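Bifunctional purine biosynthetic protein ADE5,7 (Cryptococcus neoformans var. grubii serotype A, PDB 7LVO) catalyses two ATP-dependent steps of de novo purine biosynthesis, this chain being the N-terminal half, which joins phosphoribosylamine to glycine. Local coordinates at residues S36-L41 and S59-R64; T341-L346 and G376-V381. One frame throughout, in Å; residues are numbered along the deposited sequence.

How the interactions relate
Interaction 1 comes first along the chain and is closed before interaction 2 opens. Their centres are about 24 Å apart and the nearest atoms about 11 Å apart, so the two never touch. Interaction 1 pairs strands 38-44 and 62-67 of the parallel N-domain sheet; interaction 2 sets helix 340-344, from the ATP-grasp part, on strand 377-384 of a five-stranded antiparallel sheet to which both the ATP-grasp and the C-terminal parts contribute strands. Two helices bridge them. Helix 47-56, the crossover between the strands of interaction 1, packs on Thr341, Gln342 and Met345, while helix 354-362, which lies between the segments of interaction 2, packs on Leu38, Ser59 and Val62. N-terminal, ATP-grasp and C-terminal parts thus meet as one body.

Interaction 1 (S36-L41 and S59-R64); sequences SDLSIL and SSRVAR
Leu38 and Val62 start a parallel strand pair, the opening of the beta-alpha-beta unit in which helix 47-56 carries the chain from strand 38-44 to strand 62-67 in the N-domain sheet. Backbone hydrogen bonds come first. Leu38 N donates to Arg61 O (3.1 Å), and two residues on Ile40 N donates to Arg64 O (3.0 Å). Between these bonds the register slips by one residue, making a beta bulge: Leu38 O takes both Ala63 N (2.9 Å), in the carbonyl plane on a lone pair, and Arg64 N (3.0 Å), almost in line with the C=O bond. The Leu38 carbonyl thus takes the N-H groups of Ala63 and Arg64, the second bond being the more bent (138° at the hydrogen).

Apolar packing lies on the face bearing Leu38 and Val62. The side chains of Ile40 and Val62 cross at about a right angle, Ile40 CD1 resting on Val62 CG2 at 3.8 Å. Leu38 runs alongside Arg61, pointing the same way, and brings CD1 near NH2 of the guanidinium. The Arg61 chain bends at chi3 (44°), and its NH1 reaches Pro34 O in a weak hydrogen bond. Helix 354-362 covers this side, with Leu359 on Leu38 and Ala355 on Val62.

On the other face Ser39 lies against the aliphatic part of Arg64. The extended arginine chain, with CG anti to the backbone N (chi1 -176°), runs past the serine and delivers its charged end to Glu104 in a salt bridge. Ser39 OG lies 3.5 Å from both CB and CD of Arg64.

At the solvent-exposed start of the pair, Ala63 CB sits over the Asp37 backbone, and one water ties the loops together, donating to Ser36 O at 2.6 Å and to Ser60 O at 3.1 Å.

Interaction 2 (T341-L346 and G376-V381); sequences TQALML and GYAVSV
Ala343 and Ala378 meet where helix 340-344 lies on strand 377-384, and their small side chains let the two backbones come close. Ala343 CB and Ala378 CB are 4.1 Å apart, and Ala378 CB presses against the Ala343 carbonyl oxygen at 3.0 Å, a tight fit for a methyl group. Ala343 O also accepts Leu346 N (3.1 Å), so the carbonyl is bonded within its own segment while the alanine methyl crowds it. Further along the strand, Ala343 CB lies against the strand backbone, 4.0 Å from Val379 C.

Around this centre the packing is lighter. Gln342 CB touches Ser380 CB at 4.1 Å, and Leu346 CB reaches Ala378 CB at 4.3 Å. The contact between these segments is entirely van der Waals; the polar ends of Gln342 and Ser380 find partners outside these segments.

Those partners set the geometry. Ser380 OG, turned between the backbone N and the carbonyl carbon (chi1 61°), hydrogen-bonds to Pro339 O just ahead of the helix and so ties the strand to the helix start. Gln342 touches the strand through CB alone; its chain bends at chi2 (90°) and carries NE2 to Asp338 OD1. Cys432 of the neighbouring strand 427-435 also packs against Gln342, Leu346 and Ser380, widening the floor under the helix.

Further out, strand 377-384 runs between strands 277-280 and 427-435. Ala378 and Ser380 face helix 340-344, whereas Val379 points to the other face and packs on helix 438-449. Helices therefore clad both faces of this antiparallel sheet, a layered alpha-beta packing that joins helix 340-344 of the ATP-grasp part to a sheet shared with the C-terminal part of GAR synthetase.

Interaction 1 (S36-L41 and S59-R64)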
loop_
_atom_site.group_PDB
_atom_site.type_symbol
_atom_site.label_atom_id
_atom_site.label_comp_id
_atom_site.label_asym_id
_atom_site.label_seq_id
_atom_site.Cartn_x
_atom_site.Cartn_y
_atom_site.Cartn_z
ATOM N N SER A 36 14.527 24.725 -0.563
ATOM C CA SER A 36 15.163 23.738 -1.428
ATOM C C SER A 36 16.236 22.940 -0.693
ATOM O O SER A 36 17.184 22.441 -1.308
ATOM C CB SER A 36 15.754 24.417 -2.661
ATOM O OG SER A 36 16.664 25.442 -2.293
ATOM N N ASP A 37 16.099 22.804 0.620
ATOM C CA ASP A 37 16.980 21.958 1.425
ATOM C C ASP A 37 16.135 21.189 2.434
ATOM O O ASP A 37 16.425 21.144 3.630
ATOM C CB ASP A 37 18.065 22.786 2.115
ATOM C CG ASP A 37 17.494 23.893 2.978
ATOM O OD1 ASP A 37 16.389 24.384 2.667
ATOM O OD2 ASP A 37 18.151 24.270 3.967
ATOM N N LEU A 38 15.077 20.555 1.941
ATOM C CA LEU A 38 14.089 19.943 2.809
ATOM C C LEU A 38 14.640 18.699 3.502
ATOM O O LEU A 38 15.535 18.019 2.996
ATOM C CB LEU A 38 12.850 19.572 2.003
ATOM C CG LEU A 38 12.081 20.739 1.386
ATOM C CD1 LEU A 38 11.068 20.224 0.378
ATOM C CD2 LEU A 38 11.402 21.558 2.468
ATOM N N SER A 39 14.086 18.413 4.677
ATOM C CA SER A 39 14.341 17.185 5.415
ATOM C C SER A 39 13.027 16.424 5.503
ATOM O O SER A 39 12.043 16.951 6.032
ATOM C CB SER A 39 14.887 17.481 6.814
ATOM O OG SER A 39 16.150 18.112 6.733
ATOM N N ILE A 40 13.009 15.201 4.973
ATOM C CA ILE A 40 11.818 14.361 4.937
ATOM C C ILE A 40 12.062 13.123 5.785
ATOM O O ILE A 40 13.138 12.518 5.728
ATOM C CB ILE A 40 11.449 13.965 3.491
ATOM C CG1 ILE A 40 11.053 15.203 2.684
ATOM C CG2 ILE A 40 10.321 12.943 3.493
ATOM C CD1 ILE A 40 10.911 14.947 1.195
ATOM N N LEU A 41 11.064 12.746 6.569
ATOM C CA LEU A 41 11.136 11.595 7.460
ATOM C C LEU A 41 10.183 10.523 6.956
ATOM O O LEU A 41 8.961 10.742 6.912
ATOM C CB LEU A 41 10.779 11.994 8.890
ATOM C CG LEU A 41 10.660 10.871 9.913
ATOM C CD1 LEU A 41 11.998 10.176 10.127
ATOM C CD2 LEU A 41 10.121 11.421 11.226
ATOM N N SER A 59 15.168 14.633 -5.970
ATOM C CA SER A 59 14.660 16.000 -5.990
ATOM C C SER A 59 15.763 16.977 -5.603
ATOM O O SER A 59 16.427 16.808 -4.580
ATOM C CB SER A 59 13.483 16.143 -5.034
ATOM O OG SER A 59 13.250 17.509 -4.690
ATOM N N SER A 60 15.942 18.019 -6.416
ATOM C CA SER A 60 16.874 19.086 -6.068
ATOM C C SER A 60 16.375 19.940 -4.914
ATOM O O SER A 60 17.129 20.781 -4.415
ATOM C CB SER A 60 17.149 19.970 -7.291
ATOM O OG SER A 60 15.967 20.600 -7.741
ATOM N N ARG A 61 15.127 19.760 -4.488
ATOM C CA ARG A 61 14.578 20.480 -3.345
ATOM C C ARG A 61 14.710 19.702 -2.043
ATOM O O ARG A 61 14.227 20.166 -1.007
ATOM C CB ARG A 61 13.106 20.815 -3.596
ATOM C CG ARG A 61 12.884 21.865 -4.681
ATOM C CD ARG A 61 11.405 22.127 -4.905
ATOM N NE ARG A 61 10.673 22.254 -3.650
ATOM C CZ ARG A 61 10.752 23.299 -2.839
ATOM N NH1 ARG A 61 11.542 24.326 -3.110
ATOM N NH2 ARG A 61 10.025 23.314 -1.725
ATOM N N VAL A 62 15.345 18.533 -2.071
ATOM C CA VAL A 62 15.491 17.678 -0.902
ATOM C C VAL A 62 16.973 17.552 -0.580
ATOM O O VAL A 62 17.776 17.208 -1.455
ATOM C CB VAL A 62 14.858 16.293 -1.135
ATOM C CG1 VAL A 62 15.183 15.355 0.023
ATOM C CG2 VAL A 62 13.358 16.429 -1.322
ATOM N N ALA A 63 17.332 17.825 0.680
ATOM C CA ALA A 63 18.701 17.683 1.146
ATOM C C ALA A 63 18.901 16.541 2.131
ATOM O O ALA A 63 20.044 16.117 2.333
ATOM C CB ALA A 63 19.173 18.987 1.806
ATOM N N ARG A 64 17.832 16.031 2.739
ATOM C CA ARG A 64 17.957 15.018 3.779
ATOM C C ARG A 64 16.749 14.096 3.729
ATOM O O ARG A 64 15.606 14.565 3.708
ATOM C CB ARG A 64 18.071 15.675 5.162
ATOM C CG ARG A 64 18.295 14.713 6.310
ATOM C CD ARG A 64 18.294 15.463 7.641
ATOM N NE ARG A 64 18.619 14.596 8.770
ATOM C CZ ARG A 64 18.524 14.960 10.042
ATOM N NH1 ARG A 64 18.097 16.163 10.383
ATOM N NH2 ARG A 64 18.862 14.093 10.994
HETATM O O HOH W 1 18.345 20.153 -1.645
#

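Interaction 2 (T341-L346 and G376-V381)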
loop_
_atom_site.group_PDB
_atom_site.type_symbol
_atom_site.label_atom_id
_atom_site.label_comp_id
_atom_site.label_asym_id
_atom_site.label_seq_id
_atom_site.Cartn_x
_atom_site.Cartn_y
_atom_site.Cartn_z
ATOM N N THR A 341 4.093 0.269 -5.355
ATOM C CA THR A 341 4.899 1.484 -5.399
ATOM C C THR A 341 6.222 1.246 -6.107
ATOM O O THR A 341 6.669 2.086 -6.901
ATOM C CB THR A 341 5.139 2.003 -3.982
ATOM O OG1 THR A 341 3.885 2.321 -3.372
ATOM C CG2 THR A 341 6.023 3.246 -3.992
ATOM N N GLN A 342 6.864 0.102 -5.841
ATOM C CA GLN A 342 8.162 -0.167 -6.458
ATOM C C GLN A 342 8.088 -0.120 -7.977
ATOM O O GLN A 342 9.051 0.290 -8.636
ATOM C CB GLN A 342 8.690 -1.528 -6.009
ATOM C CG GLN A 342 9.057 -1.600 -4.521
ATOM C CD GLN A 342 7.900 -2.042 -3.641
ATOM O OE1 GLN A 342 6.822 -1.436 -3.644
ATOM N NE2 GLN A 342 8.119 -3.108 -2.880
ATOM N N ALA A 343 6.959 -0.530 -8.553
ATOM C CA ALA A 343 6.815 -0.465 -10.005
ATOM C C ALA A 343 6.378 0.920 -10.468
ATOM O O ALA A 343 6.900 1.428 -11.463
ATOM C CB ALA A 343 5.818 -1.520 -10.481
ATOM N N LEU A 344 5.443 1.546 -9.746
ATOM C CA LEU A 344 4.894 2.828 -10.185
ATOM C C LEU A 344 5.938 3.938 -10.119
ATOM O O LEU A 344 5.943 4.842 -10.966
ATOM C CB LEU A 344 3.682 3.192 -9.346
ATOM C CG LEU A 344 2.412 2.376 -9.589
ATOM C CD1 LEU A 344 1.364 2.633 -8.505
ATOM C CD2 LEU A 344 1.840 2.674 -10.960
ATOM N N MET A 345 6.818 3.897 -9.116
ATOM C CA MET A 345 7.866 4.904 -9.015
ATOM C C MET A 345 8.727 4.929 -10.274
ATOM O O MET A 345 9.294 5.972 -10.622
ATOM C CB MET A 345 8.740 4.645 -7.793
ATOM C CG MET A 345 8.056 4.912 -6.447
ATOM S SD MET A 345 7.561 6.631 -6.217
ATOM C CE MET A 345 5.835 6.558 -6.670
ATOM N N LEU A 346 8.848 3.794 -10.959
ATOM C CA LEU A 346 9.629 3.731 -12.190
ATOM C C LEU A 346 8.889 4.291 -13.397
ATOM O O LEU A 346 9.486 4.378 -14.473
ATOM C CB LEU A 346 10.048 2.290 -12.467
ATOM C CG LEU A 346 11.283 1.796 -11.729
ATOM C CD1 LEU A 346 11.234 2.148 -10.255
ATOM C CD2 LEU A 346 11.446 0.296 -11.918
ATOM N N GLY A 376 5.336 3.276 -21.653
ATOM C CA GLY A 376 5.783 1.934 -21.365
ATOM C C GLY A 376 5.152 1.359 -20.111
ATOM O O GLY A 376 4.130 1.829 -19.610
ATOM N N TYR A 377 5.801 0.321 -19.587
ATOM C CA TYR A 377 5.284 -0.439 -18.460
ATOM C C TYR A 377 6.368 -0.598 -17.407
ATOM O O TYR A 377 7.547 -0.369 -17.666
ATOM C CB TYR A 377 4.783 -1.829 -18.906
ATOM C CG TYR A 377 3.692 -1.777 -19.955
ATOM C CD1 TYR A 377 3.997 -1.557 -21.290
ATOM C CD2 TYR A 377 2.360 -1.951 -19.607
ATOM C CE1 TYR A 377 3.000 -1.511 -22.252
ATOM C CE2 TYR A 377 1.361 -1.901 -20.552
ATOM C CZ TYR A 377 1.684 -1.682 -21.874
ATOM O OH TYR A 377 0.690 -1.632 -22.826
ATOM N N ALA A 378 5.946 -0.991 -16.207
ATOM C CA ALA A 378 6.854 -1.237 -15.094
ATOM C C ALA A 378 6.397 -2.490 -14.361
ATOM O O ALA A 378 5.196 -2.769 -14.264
ATOM C CB ALA A 378 6.898 -0.039 -14.126
ATOM N N VAL A 379 7.367 -3.237 -13.834
ATOM C CA VAL A 379 7.105 -4.505 -13.171
ATOM C C VAL A 379 7.971 -4.603 -11.923
ATOM O O VAL A 379 9.103 -4.120 -11.894
ATOM C CB VAL A 379 7.385 -5.708 -14.100
ATOM C CG1 VAL A 379 7.070 -7.015 -13.386
ATOM C CG2 VAL A 379 6.596 -5.587 -15.396
ATOM N N SER A 380 7.426 -5.241 -10.888
ATOM C CA SER A 380 8.155 -5.526 -9.660
ATOM C C SER A 380 7.956 -6.991 -9.315
ATOM O O SER A 380 6.820 -7.472 -9.292
ATOM C CB SER A 380 7.682 -4.641 -8.501
ATOM O OG SER A 380 6.311 -4.851 -8.204
ATOM N N VAL A 381 9.051 -7.696 -9.044
ATOM C CA VAL A 381 9.017 -9.124 -8.735
ATOM C C VAL A 381 9.670 -9.327 -7.374
ATOM O O VAL A 381 10.835 -8.963 -7.176
ATOM C CB VAL A 381 9.726 -9.958 -9.808
ATOM C CG1 VAL A 381 9.723 -11.434 -9.404
ATOM C CG2 VAL A 381 9.054 -9.776 -11.163
#